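Local coordinates for lumazine protein (Photobacterium kishitanii, PDB 3A35) that binds a lumazine or flavin chromophore and probably serves as an antenna that shifts the bioluminescence of bacterial luciferase to shorter wavelength, at residues T107-I111 with T171-G175; D116-I122 with I155-K161. Numbering follows the deposited sequence.

Interaction 1. Residues T107-I111 with T171-G175; sequences TVDNI and TLEKG
A six-stranded antiparallel barrel of the riboflavin synthase type, here the second of two lumazine-binding repeats, illustrates how a first strand can be flanked by the loop that leads into the last. Residues 107-111 form a strand, extended except at Asp109 (phi/psi -87/-38), where a classic beta bulge sets Asp109 and Asn110 both opposite Tyr121. Residues 171-175 form an irregular connection whose touching part runs at 124° to the strand; the nearest CA atoms are those of Ile111 and Glu173, 6.3 Å apart. Leu172 (chi1 m, chi2 t) is the first to touch the strand, its CD1 4.1 Å from Val108 CG2 and its CB 4.3 Å from Ile111 CD1. The CA-to-CB bond of Glu173 points away, yet its carbonyl O lies 3.3 Å from Val108 CB. Lys174 starts sideways and extended (chi1, chi2 t), then bends at chi3 (-118°) and chi4 (m), so that NZ makes a weak hydrogen bond to Asp109 O (3.0 Å) and a long salt bridge to Asp109 OD1 (3.8 Å). Gly175, at phi/psi 84/-8, where a CB would collide with the preceding carbonyl, has its CA 3.7 Å from Thr107 CG2. Between the segments, the one hydrogen bond not weak runs from Gly175 N to Val108 O, 2.8 Å, angle 164°.

Interaction 2. Residues D116-I122 with I155-K161; sequences DRLKVYI and IFINYPK
Neighbouring antiparallel strands of a closed barrel are seen here in regular pairing: the axes of 117-122 and 155-160 approach to 4.5 Å, with N-to-C directions 157° apart. Backbone hydrogen bonds define the register. Reciprocal N-to-O bonds of 2.8-2.9 Å link the backbones of Leu118 with Tyr159, Val120 with Ile157, and Ile122 with Ile155, alternating with non-hydrogen-bonded pairs Lys119-Asn158 and Tyr121-Phe156; Lys161 N to Asp116 O (3.0 Å) extends the pairing. Among polar side chains, Arg117, with chi1 to chi3 all m, folds across the partner strand, donating hydrogen bonds from NE to the side-chain OD1 of Asn158 (2.8 Å) and from NH2 to its backbone O (3.0 Å). Aromatic contact occupies the face carrying Lys119 and Asn158, where Tyr121 (m) and Phe156 (t) form an offset stack, centroids 4.5 Å apart and planes at 13°. Apolar packing fills the other face: Val120 CG2 meets Tyr159 CD2 at 3.8 Å, and Ile122 CB meets Ile155 CG1 at 3.7 Å. Strands 104-114 and 143-151 flank the pair, and Ile140 of strand 137-140 packs against Ile122, Ile157 and Tyr159.

After the first barrel, the chain lays down 107-111 in the first strand of the second barrel, turns, and returns antiparallel as 116-122, so the first segments of the two contacts are adjacent strands of one sheet. Their direct junction lies at the bulge, where Asp109 N probably hydrogen-bonds to Tyr121 O, and Tyr121 N to Asn110 O; beyond the bulge, Ile111 CG2 packs 3.5 Å from Leu118 CD1. Interaction 2 closes the shorter loop when 155-161 arrives, after strands 137-140 and 143-151. The chain then passes helix 163-166 to 171-175, where interaction 1 closes the wider loop around it. Nested closure thus ties second to fifth strand and fastens the final approach to strand 177-182 onto the first.

Interaction 1. Residues T107-I111 with T171-G175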
ATOM      1  N   THR A 107      -8.293  -1.156   9.432  1.00 14.88           N
ATOM      2  CA  THR A 107      -9.067  -2.297   8.979  1.00 15.06           C
ATOM      3  C   THR A 107     -10.285  -1.784   8.257  1.00 15.05           C
ATOM      4  O   THR A 107     -10.980  -0.871   8.769  1.00 17.12           O
ATOM      5  CB  THR A 107      -9.510  -3.118  10.210  1.00 16.00           C
ATOM      6  OG1 THR A 107      -8.325  -3.583  10.851  1.00 17.96           O
ATOM      7  CG2 THR A 107     -10.294  -4.345   9.820  1.00 19.13           C
ATOM      8  N   VAL A 108     -10.599  -2.351   7.150  1.00 14.70           N
ATOM      9  CA  VAL A 108     -11.780  -1.966   6.306  1.00 15.19           C
ATOM     10  C   VAL A 108     -13.044  -2.299   7.147  1.00 16.37           C
ATOM     11  O   VAL A 108     -13.285  -3.451   7.519  1.00 18.77           O
ATOM     12  CB  VAL A 108     -11.766  -2.683   5.023  1.00 15.58           C
ATOM     13  CG1 VAL A 108     -13.047  -2.458   4.221  1.00 18.81           C
ATOM     14  CG2 VAL A 108     -10.538  -2.260   4.199  1.00 18.07           C
ATOM     15  N   ASP A 109     -13.879  -1.276   7.333  1.00 17.40           N
ATOM     16  CA  ASP A 109     -15.168  -1.433   8.055  1.00 19.76           C
ATOM     17  C   ASP A 109     -16.232  -1.867   7.029  1.00 18.55           C
ATOM     18  O   ASP A 109     -17.211  -2.589   7.383  1.00 23.26           O
ATOM     19  CB  ASP A 109     -15.593  -0.095   8.651  1.00 19.55           C
ATOM     20  CG  ASP A 109     -17.064  -0.111   9.198  1.00 26.53           C
ATOM     21  OD1 ASP A 109     -17.228  -0.587  10.336  1.00 31.29           O
ATOM     22  OD2 ASP A 109     -18.036   0.280   8.492  1.00 31.80           O
ATOM     23  N   ASN A 110     -16.221  -1.366   5.803  1.00 19.15           N
ATOM     24  CA  ASN A 110     -17.274  -1.522   4.832  1.00 21.43           C
ATOM     25  C   ASN A 110     -16.730  -1.105   3.449  1.00 21.60           C
ATOM     26  O   ASN A 110     -15.830  -0.166   3.343  1.00 20.38           O
ATOM     27  CB  ASN A 110     -18.454  -0.582   5.271  1.00 24.11           C
ATOM     28  CG  ASN A 110     -19.614  -0.585   4.338  1.00 31.86           C
ATOM     29  OD1 ASN A 110     -20.309   0.459   4.117  1.00 41.20           O
ATOM     30  ND2 ASN A 110     -19.901  -1.785   3.799  1.00 35.77           N
ATOM     31  N   ILE A 111     -17.251  -1.713   2.397  1.00 20.36           N
ATOM     32  CA  ILE A 111     -17.003  -1.286   1.015  1.00 23.86           C
ATOM     33  C   ILE A 111     -18.363  -1.227   0.341  1.00 26.48           C
ATOM     34  O   ILE A 111     -19.209  -2.146   0.488  1.00 29.19           O
ATOM     35  CB  ILE A 111     -16.258  -2.414   0.225  1.00 25.80           C
ATOM     36  CG1 ILE A 111     -15.018  -2.815   0.993  1.00 26.19           C
ATOM     37  CG2 ILE A 111     -15.994  -2.028  -1.237  1.00 32.84           C
ATOM     38  CD1 ILE A 111     -14.083  -1.677   0.970  1.00 27.75           C
ATOM     39  N   THR A 171      -9.642  -5.877  -3.986  1.00 23.69           N
ATOM     40  CA  THR A 171      -9.588  -7.188  -3.216  1.00 22.89           C
ATOM     41  C   THR A 171     -10.083  -6.896  -1.735  1.00 22.36           C
ATOM     42  O   THR A 171     -10.332  -7.840  -0.964  1.00 24.98           O
ATOM     43  CB  THR A 171      -8.124  -7.743  -3.123  1.00 23.39           C
ATOM     44  OG1 THR A 171      -7.307  -6.868  -2.302  1.00 28.42           O
ATOM     45  CG2 THR A 171      -7.540  -7.913  -4.472  1.00 30.34           C
ATOM     46  N   LEU A 172     -10.207  -5.627  -1.325  1.00 18.88           N
ATOM     47  CA  LEU A 172     -10.528  -5.300   0.020  1.00 19.98           C
ATOM     48  C   LEU A 172     -11.973  -5.778   0.251  1.00 21.07           C
ATOM     49  O   LEU A 172     -12.800  -5.688  -0.633  1.00 20.98           O
ATOM     50  CB  LEU A 172     -10.404  -3.766   0.264  1.00 20.04           C
ATOM     51  CG  LEU A 172      -8.923  -3.280   0.138  1.00 18.60           C
ATOM     52  CD1 LEU A 172      -9.098  -1.778   0.374  1.00 21.82           C
ATOM     53  CD2 LEU A 172      -8.017  -3.898   1.139  1.00 18.43           C
ATOM     54  N   GLU A 173     -12.203  -6.255   1.479  1.00 21.54           N
ATOM     55  CA  GLU A 173     -13.591  -6.543   1.977  1.00 22.95           C
ATOM     56  C   GLU A 173     -13.636  -6.093   3.410  1.00 20.89           C
ATOM     57  O   GLU A 173     -12.593  -5.756   4.030  1.00 20.21           O
ATOM     58  CB  GLU A 173     -13.974  -8.031   1.848  1.00 23.94           C
ATOM     59  CG  GLU A 173     -12.930  -8.956   2.279  1.00 30.83           C
ATOM     60  CD  GLU A 173     -13.425 -10.394   2.060  1.00 40.61           C
ATOM     61  OE1 GLU A 173     -14.345 -10.839   2.805  1.00 46.70           O
ATOM     62  OE2 GLU A 173     -12.930 -11.027   1.120  1.00 42.33           O
ATOM     63  N   LYS A 174     -14.821  -6.134   4.077  1.00 19.93           N
ATOM     64  CA  LYS A 174     -14.876  -5.903   5.456  1.00 20.22           C
ATOM     65  C   LYS A 174     -13.843  -6.788   6.200  1.00 19.49           C
ATOM     66  O   LYS A 174     -13.821  -8.010   5.951  1.00 19.45           O
ATOM     67  CB  LYS A 174     -16.311  -6.260   6.025  1.00 20.73           C
ATOM     68  CG  LYS A 174     -16.501  -5.932   7.521  1.00 25.92           C
ATOM     69  CD  LYS A 174     -17.926  -6.283   8.137  1.00 25.57           C
ATOM     70  CE  LYS A 174     -18.692  -5.037   8.658  1.00 32.78           C
ATOM     71  NZ  LYS A 174     -17.947  -4.259   9.782  1.00 33.61           N
ATOM     72  N   GLY A 175     -13.127  -6.237   7.162  1.00 19.91           N
ATOM     73  CA  GLY A 175     -12.103  -6.932   7.874  1.00 18.62           C
ATOM     74  C   GLY A 175     -10.701  -6.996   7.252  1.00 18.68           C
ATOM     75  O   GLY A 175      -9.788  -7.483   7.909  1.00 18.09           O
TER

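Interaction 2. Residues D116-I122 with I155-K161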
ATOM      1  N   ASP A 116     -20.173   4.247 -10.223  1.00 36.84           N
ATOM      2  CA  ASP A 116     -18.784   4.352 -10.760  1.00 36.21           C
ATOM      3  C   ASP A 116     -17.704   4.691  -9.724  1.00 31.48           C
ATOM      4  O   ASP A 116     -16.631   5.185 -10.104  1.00 31.10           O
ATOM      5  CB  ASP A 116     -18.648   5.414 -11.872  1.00 36.86           C
ATOM      6  CG  ASP A 116     -19.442   5.033 -13.125  1.00 43.87           C
ATOM      7  OD1 ASP A 116     -18.989   4.082 -13.822  1.00 48.84           O
ATOM      8  OD2 ASP A 116     -20.505   5.672 -13.377  1.00 47.19           O
ATOM      9  N   ARG A 117     -18.071   4.513  -8.467  1.00 28.76           N
ATOM     10  CA  ARG A 117     -17.178   4.842  -7.304  1.00 24.43           C
ATOM     11  C   ARG A 117     -16.969   3.522  -6.502  1.00 25.66           C
ATOM     12  O   ARG A 117     -17.838   2.638  -6.444  1.00 23.85           O
ATOM     13  CB  ARG A 117     -17.818   5.888  -6.397  1.00 25.26           C
ATOM     14  CG  ARG A 117     -18.470   7.127  -7.097  1.00 24.25           C
ATOM     15  CD  ARG A 117     -17.432   7.846  -7.927  1.00 28.09           C
ATOM     16  NE  ARG A 117     -16.251   8.302  -7.112  1.00 22.24           N
ATOM     17  CZ  ARG A 117     -15.227   9.006  -7.586  1.00 26.07           C
ATOM     18  NH1 ARG A 117     -15.203   9.367  -8.870  1.00 29.07           N
ATOM     19  NH2 ARG A 117     -14.219   9.420  -6.793  1.00 24.60           N
ATOM     20  N   LEU A 118     -15.771   3.393  -5.895  1.00 21.45           N
ATOM     21  CA  LEU A 118     -15.434   2.363  -4.899  1.00 22.50           C
ATOM     22  C   LEU A 118     -15.367   3.178  -3.569  1.00 21.27           C
ATOM     23  O   LEU A 118     -14.434   3.969  -3.357  1.00 21.32           O
ATOM     24  CB  LEU A 118     -14.103   1.702  -5.293  1.00 20.04           C
ATOM     25  CG  LEU A 118     -13.674   0.623  -4.294  1.00 21.29           C
ATOM     26  CD1 LEU A 118     -14.612  -0.557  -4.148  1.00 24.52           C
ATOM     27  CD2 LEU A 118     -12.286   0.042  -4.537  1.00 26.99           C
ATOM     28  N   LYS A 119     -16.388   3.030  -2.718  1.00 19.45           N
ATOM     29  CA  LYS A 119     -16.498   3.728  -1.473  1.00 19.24           C
ATOM     30  C   LYS A 119     -15.915   2.821  -0.408  1.00 19.41           C
ATOM     31  O   LYS A 119     -16.453   1.780  -0.116  1.00 20.02           O
ATOM     32  CB  LYS A 119     -17.966   3.965  -1.174  1.00 21.92           C
ATOM     33  CG  LYS A 119     -18.559   4.878  -2.172  1.00 24.35           C
ATOM     34  CD  LYS A 119     -19.937   5.446  -1.754  1.00 27.47           C
ATOM     35  CE  LYS A 119     -20.386   6.381  -2.872  1.00 29.53           C
ATOM     36  NZ  LYS A 119     -21.776   6.790  -2.485  1.00 30.24           N
ATOM     37  N   VAL A 120     -14.842   3.245   0.248  1.00 17.52           N
ATOM     38  CA  VAL A 120     -14.118   2.425   1.226  1.00 15.77           C
ATOM     39  C   VAL A 120     -14.175   3.166   2.520  1.00 16.52           C
ATOM     40  O   VAL A 120     -13.776   4.344   2.597  1.00 18.65           O
ATOM     41  CB  VAL A 120     -12.641   2.222   0.715  1.00 17.57           C
ATOM     42  CG1 VAL A 120     -11.888   1.403   1.824  1.00 17.74           C
ATOM     43  CG2 VAL A 120     -12.657   1.499  -0.670  1.00 18.32           C
ATOM     44  N   TYR A 121     -14.537   2.468   3.581  1.00 15.06           N
ATOM     45  CA  TYR A 121     -14.650   2.946   4.965  1.00 17.58           C
ATOM     46  C   TYR A 121     -13.686   2.200   5.847  1.00 17.18           C
ATOM     47  O   TYR A 121     -13.753   0.971   5.916  1.00 17.02           O
ATOM     48  CB  TYR A 121     -16.109   2.718   5.504  1.00 16.76           C
ATOM     49  CG  TYR A 121     -17.137   3.429   4.626  1.00 20.35           C
ATOM     50  CD1 TYR A 121     -17.552   4.712   4.934  1.00 22.73           C
ATOM     51  CD2 TYR A 121     -17.637   2.833   3.488  1.00 21.14           C
ATOM     52  CE1 TYR A 121     -18.491   5.403   4.120  1.00 24.09           C
ATOM     53  CE2 TYR A 121     -18.529   3.515   2.609  1.00 21.61           C
ATOM     54  CZ  TYR A 121     -18.967   4.777   2.958  1.00 22.30           C
ATOM     55  OH  TYR A 121     -19.872   5.424   2.055  1.00 26.29           O
ATOM     56  N   ILE A 122     -12.796   2.942   6.470  1.00 16.93           N
ATOM     57  CA  ILE A 122     -11.675   2.326   7.132  1.00 18.37           C
ATOM     58  C   ILE A 122     -11.724   2.726   8.594  1.00 19.11           C
ATOM     59  O   ILE A 122     -11.744   3.904   8.875  1.00 18.34           O
ATOM     60  CB  ILE A 122     -10.322   2.795   6.493  1.00 17.66           C
ATOM     61  CG1 ILE A 122     -10.271   2.433   4.962  1.00 22.04           C
ATOM     62  CG2 ILE A 122      -9.156   2.189   7.331  1.00 18.86           C
ATOM     63  CD1 ILE A 122      -8.987   2.661   4.263  1.00 23.37           C
ATOM     64  N   ILE A 155     -12.841   6.547   8.548  1.00 19.74           N
ATOM     65  CA  ILE A 155     -12.552   7.459   7.424  1.00 18.96           C
ATOM     66  C   ILE A 155     -13.184   6.927   6.142  1.00 19.11           C
ATOM     67  O   ILE A 155     -13.095   5.716   5.860  1.00 21.39           O
ATOM     68  CB  ILE A 155     -11.018   7.728   7.264  1.00 22.50           C
ATOM     69  CG1 ILE A 155     -10.226   6.504   6.924  1.00 26.36           C
ATOM     70  CG2 ILE A 155     -10.479   8.409   8.483  1.00 23.72           C
ATOM     71  CD1 ILE A 155      -8.938   6.861   6.251  1.00 27.41           C
ATOM     72  N   PHE A 156     -13.865   7.750   5.363  1.00 17.41           N
ATOM     73  CA  PHE A 156     -14.508   7.413   4.156  1.00 19.16           C
ATOM     74  C   PHE A 156     -13.719   7.974   3.011  1.00 18.09           C
ATOM     75  O   PHE A 156     -13.478   9.187   2.894  1.00 17.96           O
ATOM     76  CB  PHE A 156     -15.960   7.903   4.199  1.00 18.49           C
ATOM     77  CG  PHE A 156     -16.630   7.987   2.925  1.00 17.53           C
ATOM     78  CD1 PHE A 156     -16.457   7.034   1.907  1.00 18.19           C
ATOM     79  CD2 PHE A 156     -17.590   8.993   2.715  1.00 21.88           C
ATOM     80  CE1 PHE A 156     -17.134   7.079   0.677  1.00 21.43           C
ATOM     81  CE2 PHE A 156     -18.251   9.094   1.511  1.00 21.80           C
ATOM     82  CZ  PHE A 156     -18.075   8.129   0.470  1.00 21.03           C
ATOM     83  N   ILE A 157     -13.229   7.116   2.130  1.00 16.25           N
ATOM     84  CA  ILE A 157     -12.544   7.484   0.937  1.00 16.13           C
ATOM     85  C   ILE A 157     -13.321   7.036  -0.268  1.00 17.55           C
ATOM     86  O   ILE A 157     -13.761   5.917  -0.373  1.00 18.33           O
ATOM     87  CB  ILE A 157     -11.123   6.859   0.853  1.00 16.61           C
ATOM     88  CG1 ILE A 157     -10.365   7.286   2.101  1.00 17.19           C
ATOM     89  CG2 ILE A 157     -10.358   7.505  -0.387  1.00 17.03           C
ATOM     90  CD1 ILE A 157      -9.393   6.317   2.554  1.00 24.45           C
ATOM     91  N   ASN A 158     -13.560   7.980  -1.203  1.00 18.24           N
ATOM     92  CA  ASN A 158     -14.445   7.679  -2.304  1.00 18.59           C
ATOM     93  C   ASN A 158     -13.565   7.684  -3.563  1.00 20.52           C
ATOM     94  O   ASN A 158     -13.162   8.755  -4.097  1.00 22.22           O
ATOM     95  CB  ASN A 158     -15.524   8.795  -2.340  1.00 20.95           C
ATOM     96  CG  ASN A 158     -16.463   8.611  -3.447  1.00 23.59           C
ATOM     97  OD1 ASN A 158     -16.268   7.853  -4.339  1.00 23.11           O
ATOM     98  ND2 ASN A 158     -17.579   9.376  -3.376  1.00 32.70           N
ATOM     99  N   TYR A 159     -13.182   6.470  -3.948  1.00 18.59           N
ATOM    100  CA  TYR A 159     -12.272   6.270  -5.065  1.00 19.18           C
ATOM    101  C   TYR A 159     -13.010   6.148  -6.402  1.00 21.62           C
ATOM    102  O   TYR A 159     -14.095   5.573  -6.400  1.00 24.06           O
ATOM    103  CB  TYR A 159     -11.486   4.968  -4.878  1.00 19.45           C
ATOM    104  CG  TYR A 159     -10.547   4.935  -3.675  1.00 16.32           C
ATOM    105  CD1 TYR A 159      -9.293   5.635  -3.729  1.00 17.44           C
ATOM    106  CD2 TYR A 159     -10.907   4.230  -2.566  1.00 17.66           C
ATOM    107  CE1 TYR A 159      -8.426   5.569  -2.642  1.00 14.61           C
ATOM    108  CE2 TYR A 159     -10.039   4.104  -1.447  1.00 15.42           C
ATOM    109  CZ  TYR A 159      -8.838   4.813  -1.518  1.00 17.97           C
ATOM    110  OH  TYR A 159      -8.084   4.690  -0.332  1.00 16.49           O
ATOM    111  N   PRO A 160     -12.386   6.542  -7.502  1.00 22.97           N
ATOM    112  CA  PRO A 160     -12.984   6.188  -8.788  1.00 24.46           C
ATOM    113  C   PRO A 160     -12.895   4.666  -8.907  1.00 24.84           C
ATOM    114  O   PRO A 160     -11.841   4.084  -8.613  1.00 25.00           O
ATOM    115  CB  PRO A 160     -12.046   6.808  -9.805  1.00 24.49           C
ATOM    116  CG  PRO A 160     -10.733   7.271  -9.078  1.00 26.00           C
ATOM    117  CD  PRO A 160     -11.031   7.178  -7.611  1.00 21.27           C
ATOM    118  N   LYS A 161     -13.950   4.009  -9.438  1.00 27.23           N
ATOM    119  CA  LYS A 161     -14.005   2.518  -9.469  1.00 27.82           C
ATOM    120  C   LYS A 161     -12.858   1.859 -10.284  1.00 28.41           C
ATOM    121  O   LYS A 161     -12.508   0.738 -10.006  1.00 28.10           O
ATOM    122  CB  LYS A 161     -15.411   1.947  -9.896  1.00 30.35           C
ATOM    123  CG  LYS A 161     -15.362   0.418 -10.251  1.00 32.50           C
ATOM    124  CD  LYS A 161     -16.592  -0.408  -9.982  1.00 33.37           C
ATOM    125  CE  LYS A 161     -16.643  -0.970  -8.525  1.00 42.03           C
ATOM    126  NZ  LYS A 161     -15.576  -1.961  -8.094  1.00 45.45           N
TER